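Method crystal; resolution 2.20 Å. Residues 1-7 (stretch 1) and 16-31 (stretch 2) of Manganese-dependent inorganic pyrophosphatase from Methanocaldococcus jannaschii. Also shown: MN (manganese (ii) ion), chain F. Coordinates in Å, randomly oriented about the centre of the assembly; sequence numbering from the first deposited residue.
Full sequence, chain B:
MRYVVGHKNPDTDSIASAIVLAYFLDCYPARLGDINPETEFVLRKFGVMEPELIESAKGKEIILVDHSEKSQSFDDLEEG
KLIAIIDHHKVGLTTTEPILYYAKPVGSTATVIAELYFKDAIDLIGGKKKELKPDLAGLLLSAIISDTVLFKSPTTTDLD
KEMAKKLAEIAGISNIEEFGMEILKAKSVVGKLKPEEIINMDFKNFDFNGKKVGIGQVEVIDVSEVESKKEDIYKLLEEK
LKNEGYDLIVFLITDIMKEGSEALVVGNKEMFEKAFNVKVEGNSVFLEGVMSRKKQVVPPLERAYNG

Stretch 1 1-7: MRYVVGH
Stretch 2, residues 16-31: ASAIVLAYFLDCYPAR

The contact is a compact β-α-β packing unit, in which a short parallel strand pair is covered on one face by the helix that precedes its second strand. Strand 2-5 is extended (phi/psi near -110/130); helix 16-25 runs back across it at 148°, the axes approaching to 7.2 Å. Asp26, with positive phi (56/42), breaks the helical path, and Cys27 leads into the strand beginning at Tyr28.

Register pairs Tyr3 with Tyr28 (CA-CA 4.7 Å) and Val4 with Pro29 (CA-CA 5.2 Å). Tyr28 N donates to Arg2 O (3.0 Å), Val4 N to Tyr28 O (2.9 Å), and Ala30 N, weakly, to Val4 O (3.1 Å). Proline fits at 29 because these bonds need no amide from it. Beyond them, a water oxygen accepts a weak hydrogen bond from Gly6 N (2.9 Å) and donates one to Ala30 O (2.9 Å).

Val4, buried and in the t rotamer, is the keystone on the helix side. Its CG1 lies 3.6 Å from Ala18 CA and 4.0 Å from Leu21 CB; its CG2 lies 3.8 Å from Ala22 CA and 3.4 Å from Cys27 SG (chi1 p). The small alanines let the branched valine approach the helix backbone.

On the other face, Tyr3 and Tyr28 (both chi1 m) meet obliquely, planes at 50°, with Tyr3 CD1 3.4 Å from Tyr28 CB. The stretches together bury 607 Å².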

# COMPACT_ATOMS: atom_id res chain seq x y z
N MET B 1 -2.01 20.47 -13.48
CA MET B 1 -3.20 20.26 -12.60
C MET B 1 -3.26 18.83 -12.07
O MET B 1 -2.26 18.11 -12.08
CB MET B 1 -4.48 20.58 -13.37
CG MET B 1 -4.60 22.03 -13.86
SD MET B 1 -3.50 22.42 -15.24
CE MET B 1 -2.13 23.23 -14.39
N ARG B 2 -4.43 18.42 -11.60
CA ARG B 2 -4.65 17.09 -11.04
C ARG B 2 -5.17 16.10 -12.09
O ARG B 2 -6.19 16.33 -12.72
CB ARG B 2 -5.63 17.18 -9.87
CG ARG B 2 -5.72 15.91 -9.03
CD ARG B 2 -6.82 16.02 -8.00
NE ARG B 2 -6.60 17.12 -7.05
CZ ARG B 2 -5.58 17.18 -6.20
NH1 ARG B 2 -4.68 16.22 -6.17
NH2 ARG B 2 -5.47 18.21 -5.37
N TYR B 3 -4.45 14.99 -12.26
CA TYR B 3 -4.79 13.95 -13.23
C TYR B 3 -4.90 12.56 -12.61
O TYR B 3 -4.13 12.20 -11.72
CB TYR B 3 -3.70 13.89 -14.30
CG TYR B 3 -3.55 15.13 -15.15
CD1 TYR B 3 -4.30 15.29 -16.31
CD2 TYR B 3 -2.65 16.13 -14.80
CE1 TYR B 3 -4.16 16.42 -17.10
CE2 TYR B 3 -2.51 17.27 -15.58
CZ TYR B 3 -3.27 17.41 -16.73
OH TYR B 3 -3.15 18.54 -17.50
N VAL B 4 -5.86 11.79 -13.11
CA VAL B 4 -6.05 10.40 -12.68
C VAL B 4 -5.54 9.60 -13.89
O VAL B 4 -6.06 9.74 -14.99
CB VAL B 4 -7.55 10.06 -12.44
CG1 VAL B 4 -7.69 8.58 -12.06
CG2 VAL B 4 -8.11 10.95 -11.33
N VAL B 5 -4.50 8.79 -13.69
CA VAL B 5 -3.93 8.04 -14.80
C VAL B 5 -3.72 6.56 -14.55
O VAL B 5 -3.39 6.15 -13.43
CB VAL B 5 -2.57 8.61 -15.24
CG1 VAL B 5 -2.31 8.26 -16.69
CG2 VAL B 5 -2.53 10.11 -15.03
N GLY B 6 -3.91 5.77 -15.60
CA GLY B 6 -3.71 4.34 -15.52
C GLY B 6 -2.28 4.05 -15.95
O GLY B 6 -1.47 4.96 -16.09
N HIS B 7 -1.98 2.78 -16.19
CA HIS B 7 -0.63 2.38 -16.57
C HIS B 7 -0.35 2.36 -18.08
O HIS B 7 -1.26 2.46 -18.91
CB HIS B 7 -0.35 1.00 -15.99
CG HIS B 7 -1.33 -0.05 -16.41
ND1 HIS B 7 -1.51 -0.43 -17.72
CD2 HIS B 7 -2.20 -0.80 -15.68
CE1 HIS B 7 -2.44 -1.36 -17.79
NE2 HIS B 7 -2.87 -1.60 -16.57
N ALA B 16 -11.29 3.12 -17.97
CA ALA B 16 -12.55 3.35 -17.27
C ALA B 16 -12.33 3.89 -15.86
O ALA B 16 -12.96 4.86 -15.45
CB ALA B 16 -13.35 2.05 -17.21
N SER B 17 -11.43 3.26 -15.11
CA SER B 17 -11.15 3.72 -13.75
C SER B 17 -10.60 5.14 -13.70
O SER B 17 -10.86 5.88 -12.75
CB SER B 17 -10.17 2.77 -13.06
OG SER B 17 -10.78 1.51 -12.83
N ALA B 18 -9.84 5.53 -14.72
CA ALA B 18 -9.28 6.87 -14.78
C ALA B 18 -10.39 7.88 -15.02
O ALA B 18 -10.47 8.93 -14.37
CB ALA B 18 -8.24 6.97 -15.89
N ILE B 19 -11.26 7.56 -15.98
CA ILE B 19 -12.37 8.43 -16.35
C ILE B 19 -13.36 8.60 -15.20
O ILE B 19 -13.70 9.72 -14.82
CB ILE B 19 -13.10 7.87 -17.61
CG1 ILE B 19 -12.26 8.14 -18.85
CG2 ILE B 19 -14.48 8.48 -17.75
CD1 ILE B 19 -12.77 7.46 -20.09
N VAL B 20 -13.82 7.48 -14.65
CA VAL B 20 -14.80 7.50 -13.57
C VAL B 20 -14.28 8.16 -12.30
O VAL B 20 -14.97 8.98 -11.70
CB VAL B 20 -15.31 6.07 -13.29
CG1 VAL B 20 -16.40 6.08 -12.22
CG2 VAL B 20 -15.86 5.47 -14.59
N LEU B 21 -13.05 7.84 -11.89
CA LEU B 21 -12.51 8.45 -10.68
C LEU B 21 -12.31 9.95 -10.91
O LEU B 21 -12.58 10.76 -10.02
CB LEU B 21 -11.20 7.78 -10.27
CG LEU B 21 -10.65 8.19 -8.89
CD1 LEU B 21 -11.73 8.00 -7.83
CD2 LEU B 21 -9.42 7.36 -8.55
N ALA B 22 -11.84 10.32 -12.10
CA ALA B 22 -11.63 11.72 -12.43
C ALA B 22 -12.96 12.46 -12.32
O ALA B 22 -13.01 13.60 -11.86
CB ALA B 22 -11.08 11.85 -13.83
N TYR B 23 -14.03 11.81 -12.76
CA TYR B 23 -15.37 12.39 -12.69
C TYR B 23 -15.75 12.66 -11.24
O TYR B 23 -16.27 13.72 -10.92
CB TYR B 23 -16.38 11.43 -13.32
CG TYR B 23 -17.82 11.68 -12.96
CD1 TYR B 23 -18.55 12.70 -13.58
CD2 TYR B 23 -18.46 10.90 -12.01
CE1 TYR B 23 -19.90 12.93 -13.26
CE2 TYR B 23 -19.80 11.11 -11.68
CZ TYR B 23 -20.51 12.13 -12.31
OH TYR B 23 -21.83 12.33 -11.97
N PHE B 24 -15.50 11.68 -10.37
CA PHE B 24 -15.83 11.81 -8.95
C PHE B 24 -14.90 12.78 -8.22
O PHE B 24 -15.33 13.50 -7.32
CB PHE B 24 -15.75 10.44 -8.26
CG PHE B 24 -16.92 9.54 -8.56
CD1 PHE B 24 -16.71 8.28 -9.10
CD2 PHE B 24 -18.22 9.94 -8.28
CE1 PHE B 24 -17.78 7.44 -9.35
CE2 PHE B 24 -19.29 9.10 -8.53
CZ PHE B 24 -19.07 7.85 -9.06
N LEU B 25 -13.64 12.80 -8.60
CA LEU B 25 -12.66 13.67 -7.96
C LEU B 25 -12.58 15.03 -8.62
O LEU B 25 -11.83 15.90 -8.19
CB LEU B 25 -11.28 13.00 -7.97
CG LEU B 25 -10.95 12.03 -6.83
CD1 LEU B 25 -12.15 11.20 -6.44
CD2 LEU B 25 -9.80 11.15 -7.28
N ASP B 26 -13.37 15.21 -9.68
CA ASP B 26 -13.42 16.47 -10.42
C ASP B 26 -12.08 16.95 -10.96
O ASP B 26 -11.76 18.14 -10.89
CB ASP B 26 -14.05 17.58 -9.57
CG ASP B 26 -15.56 17.52 -9.56
OD1 ASP B 26 -16.16 17.60 -10.65
OD2 ASP B 26 -16.15 17.40 -8.47
N CYS B 27 -11.28 16.04 -11.50
CA CYS B 27 -10.01 16.43 -12.08
C CYS B 27 -9.95 15.87 -13.50
O CYS B 27 -10.96 15.42 -14.03
CB CYS B 27 -8.83 15.96 -11.23
SG CYS B 27 -8.80 14.22 -10.85
N TYR B 28 -8.77 15.91 -14.11
CA TYR B 28 -8.63 15.42 -15.48
C TYR B 28 -8.27 13.95 -15.66
O TYR B 28 -7.35 13.44 -15.02
CB TYR B 28 -7.58 16.25 -16.23
CG TYR B 28 -7.76 17.74 -16.13
CD1 TYR B 28 -9.00 18.34 -16.39
CD2 TYR B 28 -6.69 18.57 -15.78
CE1 TYR B 28 -9.16 19.72 -16.30
CE2 TYR B 28 -6.85 19.95 -15.70
CZ TYR B 28 -8.08 20.51 -15.95
OH TYR B 28 -8.24 21.88 -15.87
N PRO B 29 -8.99 13.25 -16.56
CA PRO B 29 -8.73 11.84 -16.84
C PRO B 29 -7.60 11.80 -17.86
O PRO B 29 -7.45 12.73 -18.67
CB PRO B 29 -10.04 11.37 -17.45
CG PRO B 29 -10.49 12.58 -18.21
CD PRO B 29 -10.24 13.69 -17.20
N ALA B 30 -6.79 10.75 -17.84
CA ALA B 30 -5.70 10.67 -18.78
C ALA B 30 -5.25 9.22 -18.96
O ALA B 30 -5.67 8.34 -18.20
CB ALA B 30 -4.53 11.53 -18.31
N ARG B 31 -4.40 9.01 -19.96
CA ARG B 31 -3.87 7.70 -20.29
C ARG B 31 -2.37 7.80 -20.60
O ARG B 31 -1.89 8.85 -21.01
CB ARG B 31 -4.63 7.14 -21.50
CG ARG B 31 -4.60 8.07 -22.71
CD ARG B 31 -5.66 7.71 -23.75
NE ARG B 31 -5.62 8.59 -24.91
CZ ARG B 31 -4.81 8.42 -25.96
NH1 ARG B 31 -3.97 7.39 -25.99
NH2 ARG B 31 -4.84 9.27 -26.97
MN MN F . -4.79 -2.88 -15.93
O HOH W 1 -5.64 5.47 -17.88